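Local coordinates for protein alkane monooxygenase (Geobacillus thermodenitrificans, PDB 3B9O) that binds flavin mononucleotide and belongs to the luciferase-like monooxygenases, a flavoprotein family built on the TIM-barrel fold, at residues P222-A227 with H240-F245; A131-V135 with Y164-C168; H25-R30 with Q379-P383. One frame throughout, in Å; residues are numbered along the deposited sequence.

Contact 1 of 3, residues P222-A227 with H240-F245; sequences PVIYQA and HAECVF. With FMN (flavin mononucleotide), chain C.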
loop_
_atom_site.group_PDB
_atom_site.type_symbol
_atom_site.label_atom_id
_atom_site.label_comp_id
_atom_site.label_asym_id
_atom_site.label_seq_id
_atom_site.Cartn_x
_atom_site.Cartn_y
_atom_site.Cartn_z
ATOM N N PRO A 222 -9.382 4.640 9.112
ATOM C CA PRO A 222 -7.923 4.633 8.774
ATOM C C PRO A 222 -7.678 5.510 7.526
ATOM O O PRO A 222 -8.603 5.710 6.717
ATOM C CB PRO A 222 -7.640 3.164 8.425
ATOM C CG PRO A 222 -8.730 2.382 9.070
ATOM C CD PRO A 222 -9.965 3.295 9.041
ATOM N N VAL A 223 -6.466 6.035 7.370
ATOM C CA VAL A 223 -6.119 6.701 6.132
ATOM C C VAL A 223 -6.380 5.724 5.000
ATOM O O VAL A 223 -5.941 4.546 5.053
ATOM C CB VAL A 223 -4.660 7.198 6.123
ATOM C CG1 VAL A 223 -4.308 7.673 4.709
ATOM C CG2 VAL A 223 -4.530 8.363 7.105
ATOM N N ILE A 224 -7.123 6.180 3.990
ATOM C CA ILE A 224 -7.533 5.287 2.887
ATOM C C ILE A 224 -6.599 5.354 1.683
ATOM O O ILE A 224 -6.492 6.374 1.013
ATOM C CB ILE A 224 -9.006 5.583 2.388
ATOM C CG1 ILE A 224 -10.015 5.542 3.559
ATOM C CG2 ILE A 224 -9.363 4.569 1.188
ATOM C CD1 ILE A 224 -10.107 4.161 4.280
ATOM N N TYR A 225 -5.868 4.280 1.443
ATOM C CA TYR A 225 -5.076 4.134 0.227
ATOM C C TYR A 225 -5.835 3.305 -0.773
ATOM O O TYR A 225 -6.726 2.529 -0.393
ATOM C CB TYR A 225 -3.782 3.348 0.534
ATOM C CG TYR A 225 -2.630 4.208 0.968
ATOM C CD1 TYR A 225 -1.574 4.516 0.071
ATOM C CD2 TYR A 225 -2.613 4.772 2.255
ATOM C CE1 TYR A 225 -0.475 5.355 0.486
ATOM C CE2 TYR A 225 -1.552 5.587 2.678
ATOM C CZ TYR A 225 -0.475 5.865 1.801
ATOM O OH TYR A 225 0.578 6.665 2.262
ATOM N N GLN A 226 -5.466 3.464 -2.040
ATOM C CA GLN A 226 -5.946 2.638 -3.111
ATOM C C GLN A 226 -4.783 2.368 -4.053
ATOM O O GLN A 226 -3.903 3.212 -4.249
ATOM C CB GLN A 226 -7.153 3.270 -3.843
ATOM C CG GLN A 226 -7.870 2.289 -4.758
ATOM C CD GLN A 226 -7.289 2.257 -6.169
ATOM O OE1 GLN A 226 -7.570 1.328 -6.939
ATOM N NE2 GLN A 226 -6.459 3.275 -6.522
ATOM N N ALA A 227 -4.786 1.159 -4.604
ATOM C CA ALA A 227 -3.832 0.754 -5.633
ATOM C C ALA A 227 -4.647 -0.128 -6.592
ATOM O O ALA A 227 -5.352 -1.051 -6.139
ATOM C CB ALA A 227 -2.672 -0.029 -4.996
ATOM N N HIS A 240 -12.885 7.544 -3.281
ATOM C CA HIS A 240 -12.612 7.189 -1.873
ATOM C C HIS A 240 -11.226 7.514 -1.349
ATOM O O HIS A 240 -11.074 7.804 -0.164
ATOM C CB HIS A 240 -12.731 5.674 -1.702
ATOM C CG HIS A 240 -14.099 5.132 -1.952
ATOM N ND1 HIS A 240 -15.110 5.187 -1.013
ATOM C CD2 HIS A 240 -14.606 4.468 -3.018
ATOM C CE1 HIS A 240 -16.192 4.597 -1.497
ATOM N NE2 HIS A 240 -15.916 4.168 -2.721
ATOM N N ALA A 241 -10.207 7.346 -2.186
ATOM C CA ALA A 241 -8.824 7.331 -1.694
ATOM C C ALA A 241 -8.290 8.697 -1.223
ATOM O O ALA A 241 -8.471 9.738 -1.894
ATOM C CB ALA A 241 -7.891 6.731 -2.744
ATOM N N GLU A 242 -7.639 8.681 -0.070
ATOM C CA GLU A 242 -6.850 9.830 0.366
ATOM C C GLU A 242 -5.414 9.771 -0.194
ATOM O O GLU A 242 -4.758 10.829 -0.377
ATOM C CB GLU A 242 -6.788 9.888 1.892
ATOM C CG GLU A 242 -8.117 9.877 2.588
ATOM C CD GLU A 242 -7.920 9.875 4.083
ATOM O OE1 GLU A 242 -7.676 10.969 4.650
ATOM O OE2 GLU A 242 -8.024 8.775 4.677
ATOM N N CYS A 243 -4.914 8.558 -0.432
ATOM C CA CYS A 243 -3.623 8.382 -1.075
ATOM C C CYS A 243 -3.707 7.308 -2.146
ATOM O O CYS A 243 -4.295 6.242 -1.915
ATOM C CB CYS A 243 -2.552 7.967 -0.044
ATOM S SG CYS A 243 -2.388 9.129 1.335
ATOM N N VAL A 244 -3.096 7.571 -3.310
ATOM C CA VAL A 244 -3.168 6.642 -4.433
ATOM C C VAL A 244 -1.772 6.162 -4.771
ATOM O O VAL A 244 -0.866 6.964 -4.897
ATOM C CB VAL A 244 -3.869 7.286 -5.676
ATOM C CG1 VAL A 244 -4.084 6.262 -6.771
ATOM C CG2 VAL A 244 -5.190 7.933 -5.274
ATOM N N PHE A 245 -1.599 4.839 -4.859
ATOM C CA PHE A 245 -0.328 4.228 -5.265
ATOM C C PHE A 245 -0.469 3.919 -6.780
ATOM O O PHE A 245 -1.142 2.976 -7.179
ATOM C CB PHE A 245 -0.100 2.965 -4.395
ATOM C CG PHE A 245 1.217 2.211 -4.639
ATOM C CD1 PHE A 245 1.356 0.899 -4.132
ATOM C CD2 PHE A 245 2.291 2.760 -5.376
ATOM C CE1 PHE A 245 2.558 0.165 -4.348
ATOM C CE2 PHE A 245 3.514 2.027 -5.586
ATOM C CZ PHE A 245 3.625 0.728 -5.078
HETATM N N1 FMN C . -3.116 -6.208 -5.495
HETATM C C2 FMN C . -3.069 -7.000 -4.399
HETATM O O2 FMN C . -3.890 -7.961 -4.323
HETATM N N3 FMN C . -2.138 -6.723 -3.429
HETATM C C4 FMN C . -1.272 -5.666 -3.545
HETATM O O4 FMN C . -0.440 -5.427 -2.644
HETATM C C4A FMN C . -1.325 -4.836 -4.675
HETATM N N5 FMN C . -0.497 -3.763 -4.852
HETATM C C5A FMN C . -0.589 -3.003 -5.990
HETATM C C6 FMN C . 0.254 -1.896 -6.213
HETATM C C7 FMN C . 0.134 -1.120 -7.382
HETATM C C7M FMN C . 1.035 0.069 -7.638
HETATM C C8 FMN C . -0.830 -1.440 -8.327
HETATM C C8M FMN C . -0.966 -0.618 -9.589
HETATM C C9 FMN C . -1.672 -2.539 -8.123
HETATM C C9A FMN C . -1.559 -3.327 -6.963
HETATM N N10 FMN C . -2.379 -4.392 -6.769
HETATM C C10 FMN C . -2.273 -5.147 -5.656
HETATM C "C1'" FMN C . -3.412 -4.766 -7.759
HETATM C "C2'" FMN C . -4.772 -4.190 -7.329
HETATM O "O2'" FMN C . -4.669 -3.512 -6.076
HETATM C "C3'" FMN C . -5.920 -5.207 -7.219
HETATM O "O3'" FMN C . -5.554 -6.399 -6.491
HETATM C "C4'" FMN C . -6.614 -5.487 -8.571
HETATM O "O4'" FMN C . -6.696 -6.888 -8.851
HETATM C "C5'" FMN C . -5.972 -4.798 -9.779
HETATM O "O5'" FMN C . -6.649 -3.552 -9.889
HETATM P P FMN C . -6.895 -2.802 -11.288
HETATM O O1P FMN C . -7.253 -3.913 -12.262
HETATM O O2P FMN C . -8.003 -1.848 -10.952
HETATM O O3P FMN C . -5.569 -2.172 -11.671
#

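Contact 2 of 3, residues A131-V135 with Y164-C168; sequences AWNVV and YLEVC. With FMN (flavin mononucleotide), chain C.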
loop_
_atom_site.group_PDB
_atom_site.type_symbol
_atom_site.label_atom_id
_atom_site.label_comp_id
_atom_site.label_asym_id
_atom_site.label_seq_id
_atom_site.Cartn_x
_atom_site.Cartn_y
_atom_site.Cartn_z
ATOM N N ALA A 131 -3.377 2.841 8.308
ATOM C CA ALA A 131 -3.909 3.140 6.997
ATOM C C ALA A 131 -4.301 1.818 6.366
ATOM O O ALA A 131 -3.758 0.763 6.723
ATOM C CB ALA A 131 -2.860 3.852 6.152
ATOM N N TRP A 132 -5.284 1.888 5.475
ATOM C CA TRP A 132 -5.766 0.723 4.776
ATOM C C TRP A 132 -5.657 0.914 3.275
ATOM O O TRP A 132 -6.274 1.820 2.692
ATOM C CB TRP A 132 -7.213 0.403 5.231
ATOM C CG TRP A 132 -7.920 -0.676 4.455
ATOM C CD1 TRP A 132 -7.351 -1.730 3.755
ATOM C CD2 TRP A 132 -9.349 -0.818 4.309
ATOM N NE1 TRP A 132 -8.360 -2.498 3.164
ATOM C CE2 TRP A 132 -9.584 -1.967 3.484
ATOM C CE3 TRP A 132 -10.451 -0.067 4.768
ATOM C CZ2 TRP A 132 -10.893 -2.394 3.122
ATOM C CZ3 TRP A 132 -11.745 -0.495 4.426
ATOM C CH2 TRP A 132 -11.949 -1.665 3.633
ATOM N N ASN A 133 -4.867 0.040 2.661
ATOM C CA ASN A 133 -4.818 -0.065 1.201
ATOM C C ASN A 133 -5.929 -0.980 0.690
ATOM O O ASN A 133 -5.865 -2.206 0.801
ATOM C CB ASN A 133 -3.437 -0.477 0.694
ATOM C CG ASN A 133 -3.375 -0.568 -0.851
ATOM O OD1 ASN A 133 -3.905 0.294 -1.559
ATOM N ND2 ASN A 133 -2.737 -1.607 -1.366
ATOM N N VAL A 134 -6.968 -0.337 0.163
ATOM C CA VAL A 134 -8.185 -0.993 -0.314
ATOM C C VAL A 134 -7.914 -1.591 -1.674
ATOM O O VAL A 134 -7.535 -0.901 -2.606
ATOM C CB VAL A 134 -9.362 -0.018 -0.427
ATOM C CG1 VAL A 134 -10.635 -0.780 -0.897
ATOM C CG2 VAL A 134 -9.607 0.630 0.894
ATOM N N VAL A 135 -8.118 -2.896 -1.757
ATOM C CA VAL A 135 -7.768 -3.683 -2.918
ATOM C C VAL A 135 -8.972 -4.603 -3.259
ATOM O O VAL A 135 -9.800 -4.870 -2.386
ATOM C CB VAL A 135 -6.467 -4.457 -2.539
ATOM C CG1 VAL A 135 -6.518 -5.901 -2.891
ATOM C CG2 VAL A 135 -5.228 -3.696 -3.020
ATOM N N TYR A 164 -18.646 -2.163 0.606
ATOM C CA TYR A 164 -17.787 -2.583 1.709
ATOM C C TYR A 164 -17.318 -1.322 2.488
ATOM O O TYR A 164 -17.416 -1.256 3.723
ATOM C CB TYR A 164 -16.585 -3.364 1.129
ATOM C CG TYR A 164 -15.847 -4.211 2.141
ATOM C CD1 TYR A 164 -15.904 -5.611 2.072
ATOM C CD2 TYR A 164 -15.110 -3.612 3.187
ATOM C CE1 TYR A 164 -15.251 -6.426 2.981
ATOM C CE2 TYR A 164 -14.440 -4.436 4.145
ATOM C CZ TYR A 164 -14.521 -5.832 4.022
ATOM O OH TYR A 164 -13.888 -6.622 4.958
ATOM N N LEU A 165 -16.781 -0.360 1.754
ATOM C CA LEU A 165 -16.394 0.943 2.329
ATOM C C LEU A 165 -17.591 1.698 2.931
ATOM O O LEU A 165 -17.464 2.297 3.989
ATOM C CB LEU A 165 -15.632 1.784 1.306
ATOM C CG LEU A 165 -14.115 1.509 1.191
ATOM C CD1 LEU A 165 -13.598 2.448 0.152
ATOM C CD2 LEU A 165 -13.386 1.776 2.510
ATOM N N GLU A 166 -18.755 1.652 2.267
ATOM C CA GLU A 166 -19.991 2.285 2.782
ATOM C C GLU A 166 -20.218 1.788 4.214
ATOM O O GLU A 166 -20.437 2.587 5.137
ATOM C CB GLU A 166 -21.219 1.923 1.890
ATOM C CG GLU A 166 -22.463 2.837 2.093
ATOM C CD GLU A 166 -23.821 2.409 1.368
ATOM O OE1 GLU A 166 -24.865 3.024 1.769
ATOM O OE2 GLU A 166 -23.873 1.499 0.452
ATOM N N VAL A 167 -20.156 0.462 4.369
ATOM C CA VAL A 167 -20.370 -0.235 5.667
ATOM C C VAL A 167 -19.342 0.186 6.707
ATOM O O VAL A 167 -19.710 0.559 7.828
ATOM C CB VAL A 167 -20.342 -1.805 5.513
ATOM C CG1 VAL A 167 -20.402 -2.493 6.858
ATOM C CG2 VAL A 167 -21.506 -2.297 4.585
ATOM N N CYS A 168 -18.057 0.160 6.318
ATOM C CA CYS A 168 -16.973 0.568 7.219
ATOM C C CYS A 168 -17.109 2.028 7.618
ATOM O O CYS A 168 -17.063 2.366 8.819
ATOM C CB CYS A 168 -15.598 0.248 6.580
ATOM S SG CYS A 168 -15.356 -1.542 6.478
HETATM N N1 FMN C . -3.116 -6.208 -5.495
HETATM C C2 FMN C . -3.069 -7.000 -4.399
HETATM O O2 FMN C . -3.890 -7.961 -4.323
HETATM N N3 FMN C . -2.138 -6.723 -3.429
HETATM C C4 FMN C . -1.272 -5.666 -3.545
HETATM O O4 FMN C . -0.440 -5.427 -2.644
HETATM C C4A FMN C . -1.325 -4.836 -4.675
HETATM N N5 FMN C . -0.497 -3.763 -4.852
HETATM C C5A FMN C . -0.589 -3.003 -5.990
HETATM C C6 FMN C . 0.254 -1.896 -6.213
HETATM C C7 FMN C . 0.134 -1.120 -7.382
HETATM C C7M FMN C . 1.035 0.069 -7.638
HETATM C C8 FMN C . -0.830 -1.440 -8.327
HETATM C C8M FMN C . -0.966 -0.618 -9.589
HETATM C C9 FMN C . -1.672 -2.539 -8.123
HETATM C C9A FMN C . -1.559 -3.327 -6.963
HETATM N N10 FMN C . -2.379 -4.392 -6.769
HETATM C C10 FMN C . -2.273 -5.147 -5.656
HETATM C "C1'" FMN C . -3.412 -4.766 -7.759
HETATM C "C2'" FMN C . -4.772 -4.190 -7.329
HETATM O "O2'" FMN C . -4.669 -3.512 -6.076
HETATM C "C3'" FMN C . -5.920 -5.207 -7.219
HETATM O "O3'" FMN C . -5.554 -6.399 -6.491
HETATM C "C4'" FMN C . -6.614 -5.487 -8.571
HETATM O "O4'" FMN C . -6.696 -6.888 -8.851
HETATM C "C5'" FMN C . -5.972 -4.798 -9.779
HETATM O "O5'" FMN C . -6.649 -3.552 -9.889
HETATM P P FMN C . -6.895 -2.802 -11.288
HETATM O O1P FMN C . -7.253 -3.913 -12.262
HETATM O O2P FMN C . -8.003 -1.848 -10.952
HETATM O O3P FMN C . -5.569 -2.172 -11.671
#

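Contact 3 of 3, residues H25-R30 with Q379-P383; sequences HPENQR and QYVSP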
loop_
_atom_site.group_PDB
_atom_site.type_symbol
_atom_site.label_atom_id
_atom_site.label_comp_id
_atom_site.label_asym_id
_atom_site.label_seq_id
_atom_site.Cartn_x
_atom_site.Cartn_y
_atom_site.Cartn_z
ATOM N N HIS A 25 20.750 -13.526 -2.433
ATOM C CA HIS A 25 21.841 -12.586 -2.222
ATOM C C HIS A 25 22.411 -12.695 -0.784
ATOM O O HIS A 25 21.658 -12.751 0.185
ATOM C CB HIS A 25 21.374 -11.167 -2.538
ATOM C CG HIS A 25 22.484 -10.170 -2.564
ATOM N ND1 HIS A 25 23.050 -9.720 -3.744
ATOM C CD2 HIS A 25 23.159 -9.561 -1.563
ATOM C CE1 HIS A 25 24.003 -8.851 -3.459
ATOM N NE2 HIS A 25 24.087 -8.736 -2.147
ATOM N N PRO A 26 23.756 -12.740 -0.648
ATOM C CA PRO A 26 24.328 -13.057 0.651
ATOM C C PRO A 26 24.022 -12.017 1.723
ATOM O O PRO A 26 24.227 -12.293 2.910
ATOM C CB PRO A 26 25.843 -13.094 0.378
ATOM C CG PRO A 26 25.999 -13.113 -1.058
ATOM C CD PRO A 26 24.792 -12.492 -1.662
ATOM N N GLU A 27 23.548 -10.843 1.314
ATOM C CA GLU A 27 23.311 -9.762 2.252
ATOM C C GLU A 27 21.842 -9.694 2.695
ATOM O O GLU A 27 21.516 -8.955 3.599
ATOM C CB GLU A 27 23.766 -8.416 1.663
ATOM C CG GLU A 27 25.294 -8.231 1.573
ATOM C CD GLU A 27 25.992 -8.195 2.938
ATOM O OE1 GLU A 27 26.740 -9.152 3.246
ATOM O OE2 GLU A 27 25.790 -7.224 3.713
ATOM N N ASN A 28 20.989 -10.513 2.091
ATOM C CA ASN A 28 19.544 -10.390 2.221
ATOM C C ASN A 28 19.012 -11.046 3.481
ATOM O O ASN A 28 19.651 -11.910 4.070
ATOM C CB ASN A 28 18.878 -11.009 0.968
ATOM C CG ASN A 28 17.627 -10.261 0.531
ATOM O OD1 ASN A 28 17.140 -10.415 -0.608
ATOM N ND2 ASN A 28 17.111 -9.451 1.414
ATOM N N GLN A 29 17.828 -10.622 3.891
ATOM C CA GLN A 29 17.204 -11.072 5.121
ATOM C C GLN A 29 15.734 -11.491 4.939
ATOM O O GLN A 29 15.004 -11.517 5.924
ATOM C CB GLN A 29 17.339 -9.964 6.174
ATOM C CG GLN A 29 18.750 -9.894 6.731
ATOM C CD GLN A 29 18.930 -8.902 7.855
ATOM O OE1 GLN A 29 20.052 -8.475 8.104
ATOM N NE2 GLN A 29 17.846 -8.538 8.543
ATOM N N ARG A 30 15.322 -11.794 3.699
ATOM C CA ARG A 30 13.963 -12.246 3.374
ATOM C C ARG A 30 13.510 -13.489 4.140
ATOM O O ARG A 30 12.322 -13.623 4.419
ATOM C CB ARG A 30 13.786 -12.559 1.868
ATOM C CG ARG A 30 13.958 -11.371 0.926
ATOM C CD ARG A 30 13.300 -10.099 1.441
ATOM N NE ARG A 30 11.862 -10.211 1.719
ATOM C CZ ARG A 30 11.126 -9.243 2.279
ATOM N NH1 ARG A 30 11.688 -8.081 2.628
ATOM N NH2 ARG A 30 9.821 -9.451 2.527
ATOM N N GLN A 379 12.154 -2.512 -2.528
ATOM C CA GLN A 379 13.423 -3.128 -2.126
ATOM C C GLN A 379 13.994 -4.102 -3.164
ATOM O O GLN A 379 13.260 -4.878 -3.746
ATOM C CB GLN A 379 13.230 -3.892 -0.818
ATOM C CG GLN A 379 12.726 -3.021 0.348
ATOM C CD GLN A 379 12.466 -3.874 1.578
ATOM O OE1 GLN A 379 11.318 -4.196 1.886
ATOM N NE2 GLN A 379 13.518 -4.272 2.257
ATOM N N TYR A 380 15.306 -4.054 -3.359
ATOM C CA TYR A 380 16.022 -5.123 -4.038
ATOM C C TYR A 380 16.660 -6.062 -3.016
ATOM O O TYR A 380 16.778 -7.258 -3.267
ATOM C CB TYR A 380 17.143 -4.575 -4.921
ATOM C CG TYR A 380 16.696 -3.903 -6.188
ATOM C CD1 TYR A 380 15.943 -4.581 -7.144
ATOM C CD2 TYR A 380 17.089 -2.599 -6.469
ATOM C CE1 TYR A 380 15.539 -3.953 -8.352
ATOM C CE2 TYR A 380 16.703 -1.964 -7.666
ATOM C CZ TYR A 380 15.930 -2.660 -8.602
ATOM O OH TYR A 380 15.529 -2.039 -9.773
ATOM N N VAL A 381 17.110 -5.499 -1.890
ATOM C CA VAL A 381 17.681 -6.311 -0.820
ATOM C C VAL A 381 17.228 -5.748 0.521
ATOM O O VAL A 381 17.053 -4.531 0.662
ATOM C CB VAL A 381 19.273 -6.446 -0.983
ATOM C CG1 VAL A 381 19.976 -5.131 -0.710
ATOM C CG2 VAL A 381 19.821 -7.499 -0.099
ATOM N N SER A 382 16.979 -6.640 1.477
ATOM C CA SER A 382 16.643 -6.264 2.853
ATOM C C SER A 382 17.793 -6.582 3.824
ATOM O O SER A 382 18.229 -7.715 3.913
ATOM C CB SER A 382 15.396 -7.019 3.299
ATOM O OG SER A 382 14.335 -6.774 2.384
ATOM N N PRO A 383 18.201 -5.605 4.645
ATOM C CA PRO A 383 17.736 -4.222 4.719
ATOM C C PRO A 383 18.556 -3.216 3.901
ATOM O O PRO A 383 18.356 -2.020 4.071
ATOM C CB PRO A 383 17.908 -3.907 6.218
ATOM C CG PRO A 383 19.179 -4.636 6.554
ATOM C CD PRO A 383 19.132 -5.921 5.740
#

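Contact 1 of 3, residues P222-A227 with H240-F245
P222 leads into strand 223-227 and barely touches its partner, but the next residue is already engaged: V223 sets CG1 4.1 Å from C243 SG, and its CA lies 3.2 Å from E242 OE2. I224 is tied through both its backbone N and its O. Its N donates to E242 OE2 (2.8 Å), while its O accepts from E242 N at 2.8 Å and from C243 N at 3.1 Å, so the chain leaving helix 231-240 at A241 is caught just before it becomes a strand. E242 OE2 also forms a salt bridge with R413. Y225 and Q226 then pair in parallel with C243 and V244. The CB of C243 sits 3.4 Å from the centroid of the Y225 ring, almost on the ring normal: a CH-pi contact, with C243 SG over the same ring at 4.2 Å from that centroid. The Y225 hydroxyl reaches N8 and Y412. Q226 follows, its N bonded to C243 O (3.0 Å) and its O accepting a hydrogen bond from F245 N (2.9 Å); its side chain and that of V244 lie on the other face of the sheet, against helix 231-240. At A227 the backbone O accepts from FMN O2' at 2.6 Å, and A227 CB is 4.0 Å from F245 CB. F245 meets the flavin too, CE1 lying 3.6 Å from FMN C6. This is a beta-alpha-beta unit of the barrel, 223-227 and 243-246 flanking helix 231-240. Its chemistry grades along the strands, from a carboxylate-held entry through an aromatic and sulfur layer to the flavin at their C-terminal ends.

Contact 2 of 3, residues A131-V135 with Y164-C168
W132 dominates this contact. It points out of strand 130-135 toward helix 154-174 and presents the benzene part of its indole to the helix. CZ3 of W132 comes to 3.4 Å from L165 CD2, and CH2 of W132 to 3.7 Å from Y164 CD2, which lies at the edge of the indole, near its plane. The W132 six-membered ring and the Y164 ring are inclined at 60° with centroids 6.0 Å apart, an oblique pairing. One helical turn on, C168 SG approaches W132 CZ3 at 4.3 Å.

L165 is the helix's main contribution. Its CA-CB bond runs sideways, yet the leucine branches extend back toward the strand, so that CD2 of L165 touches the indole and also lies 4.3 Å from V134 CG2. V134, two residues after W132 and on the same side of the strand, thus completes a small apolar patch. The residue between them, N133, turns the other way, to T104 and Y225.

The distance between strand and helix axes, 11.9 Å, leaves room for the large indole to bridge the layers, and the helix runs back at 148° to the strand, as expected for the return leg of a beta-alpha-beta crossover in a TIM barrel. V135, at the end of the strand, belongs instead to the flavin pocket, its CG2 3.1 Å from FMN O2'.

No hydrogen bond crosses between the segments. W132 NE1 bonds to F105 O and Y164 OH to E110 O, so both polar atoms have partners, and the barrel wall meets its outer helix through hydrocarbon, sulfur and ring surfaces.

Contact 3 of 3, residues H25-R30 with Q379-P383
V381 packs its CG2 against the turn at H25-N28: it lies 3.6 Å from N28 CG, 4.2 Å from H25 CD2 and 4.4 Å from E27 CB. That turn is type I, closed by N28 N donating to H25 O at 3.0 Å; F299 of helix 289-302 also touches V381 and meets the H25 ring edge-to-face.

Beside the valine, S382 faces the 25-30 segment. R30 NH1 donates to S382 OG at 3.0 Å, while the rest of the guanidinium is held on its own side by a salt bridge to E11 and by the backbone oxygens of C14 and V15. S382 O also lies close, 3.4 Å from N28 CA in a CA-H...O contact. The peptide bond before P383 is cis, which kinks the chain as it enters helix 384-399 with P383 at the N-cap position; the Q29 side chain lies against the P383 ring.

Both segments are beta-alpha loops, one following strand 6-12 and the other strand 374-378. These strands are neighbours in the sheet, so the contact joins the loops where a TIM barrel closes, first strand to last.

Overall arrangement
Contacts 1 and 2 are fully buried in the barrel, their centres about 8 and 13 Å from the centre of the chain, and share a wall: strands 130-135 and 223-227 are neighbours, with W132 N 2.8 Å from V223 O, a probable hydrogen bond, and both contacts reach FMN. Contact 1 joins strand to strand, mainly through backbone bonds, whereas contact 2 joins strand to outer helix with apolar side chains. Contact 3 is more peripheral, about 20 Å out with E27 exposed, and about 28 and 32 Å between centres from contacts 1 and 2. Without regular strands, it mixes an arginine-serine bond with loop packing. In sequence it encloses the other two, which follow one another.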